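Side-chain contacts in RING-type domain-containing protein (Chaetomium thermophilum, PDB 6Z3U), which probably activates the cyclin-dependent kinase CDK7 as the MAT1-type subunit of the trimeric CAK complex, this chain being a C-terminal piece of a probably zinc-binding RING-type protein: residues 16-19 with 20-24; 39-43 with 44-48. All coordinates share one frame; numbering follows the deposited sequence.

Contact 1 (16-19 with 20-24); sequences YRVR and EELNH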
loop_
_atom_site.group_PDB
_atom_site.type_symbol
_atom_site.label_atom_id
_atom_site.label_comp_id
_atom_site.label_asym_id
_atom_site.label_seq_id
_atom_site.Cartn_x
_atom_site.Cartn_y
_atom_site.Cartn_z
ATOM N N TYR C 16 18.083 -13.383 8.896
ATOM C CA TYR C 16 18.939 -12.569 8.048
ATOM C C TYR C 16 19.363 -11.318 8.801
ATOM O O TYR C 16 18.788 -10.959 9.831
ATOM C CB TYR C 16 18.237 -12.193 6.737
ATOM C CG TYR C 16 17.148 -11.153 6.888
ATOM C CD1 TYR C 16 15.842 -11.523 7.179
ATOM C CD2 TYR C 16 17.424 -9.802 6.723
ATOM C CE1 TYR C 16 14.844 -10.577 7.313
ATOM C CE2 TYR C 16 16.433 -8.850 6.853
ATOM C CZ TYR C 16 15.145 -9.242 7.145
ATOM O OH TYR C 16 14.155 -8.296 7.278
ATOM N N ARG C 17 20.391 -10.664 8.266
ATOM C CA ARG C 17 20.933 -9.435 8.827
ATOM C C ARG C 17 21.377 -8.519 7.699
ATOM O O ARG C 17 22.092 -8.950 6.790
ATOM C CB ARG C 17 22.091 -9.750 9.780
ATOM C CG ARG C 17 23.212 -10.563 9.147
ATOM C CD ARG C 17 24.168 -11.098 10.206
ATOM N NE ARG C 17 25.298 -11.824 9.630
ATOM C CZ ARG C 17 25.288 -13.128 9.357
ATOM N NH1 ARG C 17 24.209 -13.859 9.609
ATOM N NH2 ARG C 17 26.361 -13.706 8.835
ATOM N N VAL C 18 20.951 -7.259 7.764
ATOM C CA VAL C 18 21.255 -6.268 6.736
ATOM C C VAL C 18 22.566 -5.600 7.135
ATOM O O VAL C 18 22.594 -4.729 8.006
ATOM C CB VAL C 18 20.124 -5.249 6.580
ATOM C CG1 VAL C 18 20.526 -4.141 5.616
ATOM C CG2 VAL C 18 18.851 -5.934 6.105
ATOM N N ARG C 19 23.654 -6.000 6.486
ATOM C CA ARG C 19 24.981 -5.487 6.790
ATOM C C ARG C 19 25.447 -4.525 5.704
ATOM O O ARG C 19 24.858 -4.419 4.624
ATOM C CB ARG C 19 25.990 -6.631 6.980
ATOM C CG ARG C 19 25.943 -7.748 5.944
ATOM C CD ARG C 19 25.644 -9.099 6.591
ATOM N NE ARG C 19 26.180 -10.217 5.818
ATOM C CZ ARG C 19 25.495 -10.922 4.921
ATOM N NH1 ARG C 19 26.088 -11.918 4.279
ATOM N NH2 ARG C 19 24.223 -10.640 4.665
ATOM N N GLU C 20 26.528 -3.809 6.024
ATOM C CA GLU C 20 26.994 -2.714 5.181
ATOM C C GLU C 20 27.517 -3.204 3.837
ATOM O O GLU C 20 27.500 -2.449 2.859
ATOM C CB GLU C 20 28.079 -1.931 5.924
ATOM C CG GLU C 20 28.698 -0.779 5.148
ATOM C CD GLU C 20 29.763 -0.048 5.950
ATOM O OE1 GLU C 20 30.780 0.367 5.356
ATOM O OE2 GLU C 20 29.590 0.098 7.179
ATOM N N GLU C 21 27.987 -4.449 3.763
ATOM C CA GLU C 21 28.609 -4.942 2.541
ATOM C C GLU C 21 27.607 -5.263 1.439
ATOM O O GLU C 21 28.023 -5.492 0.298
ATOM C CB GLU C 21 29.437 -6.196 2.838
ATOM C CG GLU C 21 28.604 -7.418 3.195
ATOM C CD GLU C 21 29.453 -8.615 3.574
ATOM O OE1 GLU C 21 29.843 -8.719 4.757
ATOM O OE2 GLU C 21 29.728 -9.453 2.689
ATOM N N LEU C 22 26.311 -5.289 1.740
ATOM C CA LEU C 22 25.318 -5.604 0.722
ATOM C C LEU C 22 25.237 -4.481 -0.306
ATOM O O LEU C 22 25.123 -3.304 0.049
ATOM C CB LEU C 22 23.953 -5.829 1.370
ATOM C CG LEU C 22 23.855 -7.014 2.332
ATOM C CD1 LEU C 22 22.499 -7.043 3.013
ATOM C CD2 LEU C 22 24.107 -8.323 1.603
ATOM N N ASN C 23 25.300 -4.848 -1.584
ATOM C CA ASN C 23 25.123 -3.896 -2.673
ATOM C C ASN C 23 24.914 -4.674 -3.963
ATOM O O ASN C 23 25.262 -5.855 -4.060
ATOM C CB ASN C 23 26.322 -2.949 -2.807
ATOM C CG ASN C 23 26.012 -1.736 -3.666
ATOM O OD1 ASN C 23 24.854 -1.358 -3.826
ATOM N ND2 ASN C 23 27.047 -1.126 -4.229
ATOM N N HIS C 24 24.348 -3.989 -4.959
ATOM C CA HIS C 24 24.016 -4.586 -6.245
ATOM C C HIS C 24 24.448 -3.601 -7.329
ATOM O O HIS C 24 24.163 -2.395 -7.213
ATOM C CB HIS C 24 22.517 -4.882 -6.343
ATOM C CG HIS C 24 22.135 -5.697 -7.538
ATOM N ND1 HIS C 24 22.069 -5.169 -8.809
ATOM C CD2 HIS C 24 21.788 -7.001 -7.655
ATOM C CE1 HIS C 24 21.704 -6.113 -9.659
ATOM N NE2 HIS C 24 21.527 -7.234 -8.983
#
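Arg19 NH2 is approached from several directions at once: CD2 of Leu22 packs 3.8 Å from it, the backbone oxygen of Arg17 accepts a weak hydrogen bond from it, and Glu198 of the neighbouring cyclin chain completes a salt bridge. Arginine suits the place because its long chain can lie along its own backbone while the charged end reaches another subunit. CG of Arg19 stands between the backbone N and the carbonyl carbon (chi1 45°), and the chain then bends at chi2, which brings NH2 within weak hydrogen-bonding distance of Arg17 O. The guanidinium meets Leu22 and Glu21 obliquely. CG of Glu21 packs against CG of Arg19 at 3.8 Å, their aliphatic parts touching. OE1 of Glu21 stops 4.1 Å from NE of Arg19, well out of the guanidinium plane, so no N-H points at it; opposite charges here probably attract without forming a salt bridge. The backbone beneath is a type I beta turn from Arg19 to Leu22, closed by a weak bond from Leu22 N to Arg19 O, 3.3 Å long but nearly straight at 166°. It bends the chain sharply after the extended run 16-19, just ahead of helix 25-31, where His24 stands as N-cap, its ND1 accepting from Ser26 N. Leucine suits the end of the turn because its buried side chain packs on Val18, with Leu22 CD1 4.0 Å from Val18 CA, and on Met51 of helix 43-55. Glu20, at the first corner of the turn, holds its carboxylate away from residues 16-19 on an extended chain.

Contact 2 (39-43 with 44-48); sequences GGYSF and LDYIS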
loop_
_atom_site.group_PDB
_atom_site.type_symbol
_atom_site.label_atom_id
_atom_site.label_comp_id
_atom_site.label_asym_id
_atom_site.label_seq_id
_atom_site.Cartn_x
_atom_site.Cartn_y
_atom_site.Cartn_z
ATOM N N GLY C 39 18.871 14.841 -3.202
ATOM C CA GLY C 39 17.468 14.819 -2.839
ATOM C C GLY C 39 17.134 13.986 -1.626
ATOM O O GLY C 39 16.014 14.067 -1.114
ATOM N N GLY C 40 18.079 13.177 -1.154
ATOM C CA GLY C 40 17.880 12.410 0.055
ATOM C C GLY C 40 17.276 11.040 -0.135
ATOM O O GLY C 40 16.583 10.554 0.764
ATOM N N TYR C 41 17.518 10.393 -1.271
ATOM C CA TYR C 41 17.040 9.030 -1.453
ATOM C C TYR C 41 17.897 8.075 -0.632
ATOM O O TYR C 41 19.129 8.126 -0.687
ATOM C CB TYR C 41 17.071 8.626 -2.925
ATOM C CG TYR C 41 16.481 7.252 -3.159
ATOM C CD1 TYR C 41 17.252 6.106 -3.004
ATOM C CD2 TYR C 41 15.148 7.099 -3.514
ATOM C CE1 TYR C 41 16.715 4.849 -3.204
ATOM C CE2 TYR C 41 14.603 5.845 -3.718
ATOM C CZ TYR C 41 15.391 4.725 -3.559
ATOM O OH TYR C 41 14.858 3.472 -3.760
ATOM N N SER C 42 17.242 7.205 0.128
ATOM C CA SER C 42 17.923 6.261 1.004
ATOM C C SER C 42 18.067 4.926 0.285
ATOM O O SER C 42 17.076 4.224 0.059
ATOM C CB SER C 42 17.158 6.086 2.312
ATOM O OG SER C 42 17.718 5.032 3.075
ATOM N N PHE C 43 19.304 4.571 -0.062
ATOM C CA PHE C 43 19.565 3.248 -0.613
ATOM C C PHE C 43 19.578 2.186 0.476
ATOM O O PHE C 43 19.276 1.019 0.205
ATOM C CB PHE C 43 20.887 3.245 -1.376
ATOM C CG PHE C 43 20.889 4.143 -2.578
ATOM C CD1 PHE C 43 20.545 3.651 -3.824
ATOM C CD2 PHE C 43 21.222 5.481 -2.460
ATOM C CE1 PHE C 43 20.541 4.474 -4.930
ATOM C CE2 PHE C 43 21.219 6.308 -3.565
ATOM C CZ PHE C 43 20.878 5.805 -4.801
ATOM N N LEU C 44 19.912 2.570 1.710
ATOM C CA LEU C 44 19.877 1.612 2.806
ATOM C C LEU C 44 18.463 1.086 3.013
ATOM O O LEU C 44 18.265 -0.105 3.277
ATOM C CB LEU C 44 20.396 2.253 4.095
ATOM C CG LEU C 44 21.564 3.245 4.024
ATOM C CD1 LEU C 44 22.595 2.861 2.959
ATOM C CD2 LEU C 44 21.059 4.678 3.813
ATOM N N ASP C 45 17.465 1.962 2.885
ATOM C CA ASP C 45 16.082 1.532 3.052
ATOM C C ASP C 45 15.675 0.545 1.964
ATOM O O ASP C 45 14.946 -0.417 2.234
ATOM C CB ASP C 45 15.156 2.749 3.054
ATOM C CG ASP C 45 15.187 3.511 4.374
ATOM O OD1 ASP C 45 15.897 3.072 5.304
ATOM O OD2 ASP C 45 14.499 4.551 4.483
ATOM N N TYR C 46 16.140 0.759 0.729
ATOM C CA TYR C 46 15.827 -0.171 -0.353
ATOM C C TYR C 46 16.429 -1.546 -0.082
ATOM O O TYR C 46 15.755 -2.572 -0.225
ATOM C CB TYR C 46 16.326 0.384 -1.688
ATOM C CG TYR C 46 16.201 -0.586 -2.843
ATOM C CD1 TYR C 46 15.003 -0.717 -3.534
ATOM C CD2 TYR C 46 17.277 -1.363 -3.251
ATOM C CE1 TYR C 46 14.878 -1.596 -4.593
ATOM C CE2 TYR C 46 17.162 -2.246 -4.311
ATOM C CZ TYR C 46 15.959 -2.358 -4.978
ATOM O OH TYR C 46 15.831 -3.231 -6.036
ATOM N N ILE C 47 17.710 -1.585 0.293
ATOM C CA ILE C 47 18.347 -2.858 0.618
ATOM C C ILE C 47 17.605 -3.539 1.760
ATOM O O ILE C 47 17.352 -4.750 1.724
ATOM C CB ILE C 47 19.833 -2.642 0.965
ATOM C CG1 ILE C 47 20.583 -2.048 -0.231
ATOM C CG2 ILE C 47 20.468 -3.953 1.410
ATOM C CD1 ILE C 47 22.000 -1.600 0.083
ATOM N N SER C 48 17.242 -2.771 2.790
ATOM C CA SER C 48 16.472 -3.331 3.894
ATOM C C SER C 48 15.112 -3.824 3.425
ATOM O O SER C 48 14.600 -4.822 3.942
ATOM C CB SER C 48 16.301 -2.284 4.992
ATOM O OG SER C 48 17.554 -1.771 5.406
#
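The backbone leaves one helix and enters the next within a few residues: Gly40 closes helix 34-39 with a Schellman motif at positive phi (90°), and by Phe43 the chain has taken up the turns of helix 43-55. Ile47 N donates to Phe43 O at 3.0 Å, an almost straight bond that joins the entry to the first full turn. Glycine suits position 40 because a CB there would press on the preceding carbonyl oxygen. Ser42, the N-cap, directs OG at the amide of Asp45 and accepts its hydrogen bond over 3.1 Å. The hydroxyl reaches that N-H because OG lies opposite the backbone N across CA-CB (chi1 172°), and the short serine side chain has just the length required. Asp45 brings CB and its carboxylate alongside the same hydroxyl, where its negative charge would probably be favoured by the helix's N-terminal end. One turn on, Ser48 OG bonds to Leu44 O at 2.8 Å from above the carbonyl plane, while Ser48 N reaches that oxygen from the opposite face. On another side of the chain the aromatics gather. CD1 of Tyr41 sits 3.9 Å above the centre of the Phe43 ring. OH of Tyr41 passes 4.0 Å from CB of Tyr46 and bonds beyond to the carbonyl of Ala246 of the kinase chain. Pro248 of that chain packs on all three aromatic residues, and Phe43 also rests on Leu27 and Tyr30 of helix 25-31. A Schellman motif ends one helix and a serine N-cap starts the next, a compact helix-to-helix connection that here lies against the kinase chain.

How the contacts relate
The two contacts follow one another along the chain, with helix 25-31 and most of helix 34-39 between them, yet their centres lie only about 13 Å apart because helix 43-55 comes back alongside the loop of residues 16-24. They meet by van der Waals packing: CD1 of Ile47 is 3.6 Å from O of Leu22, and CG1 of Val18 is 3.8 Å from OG of Ser48 and 4.2 Å from CG2 of Ile47, the last an apolar pair. Contact 1 is turned to the cyclin chain, whereas contact 2 touches both kinase and cyclin, consistent with a segment that bridges the two other subunits. Arg193 of the cyclin chain packs on both His24 and Tyr46, a cyclin residue common to both contacts.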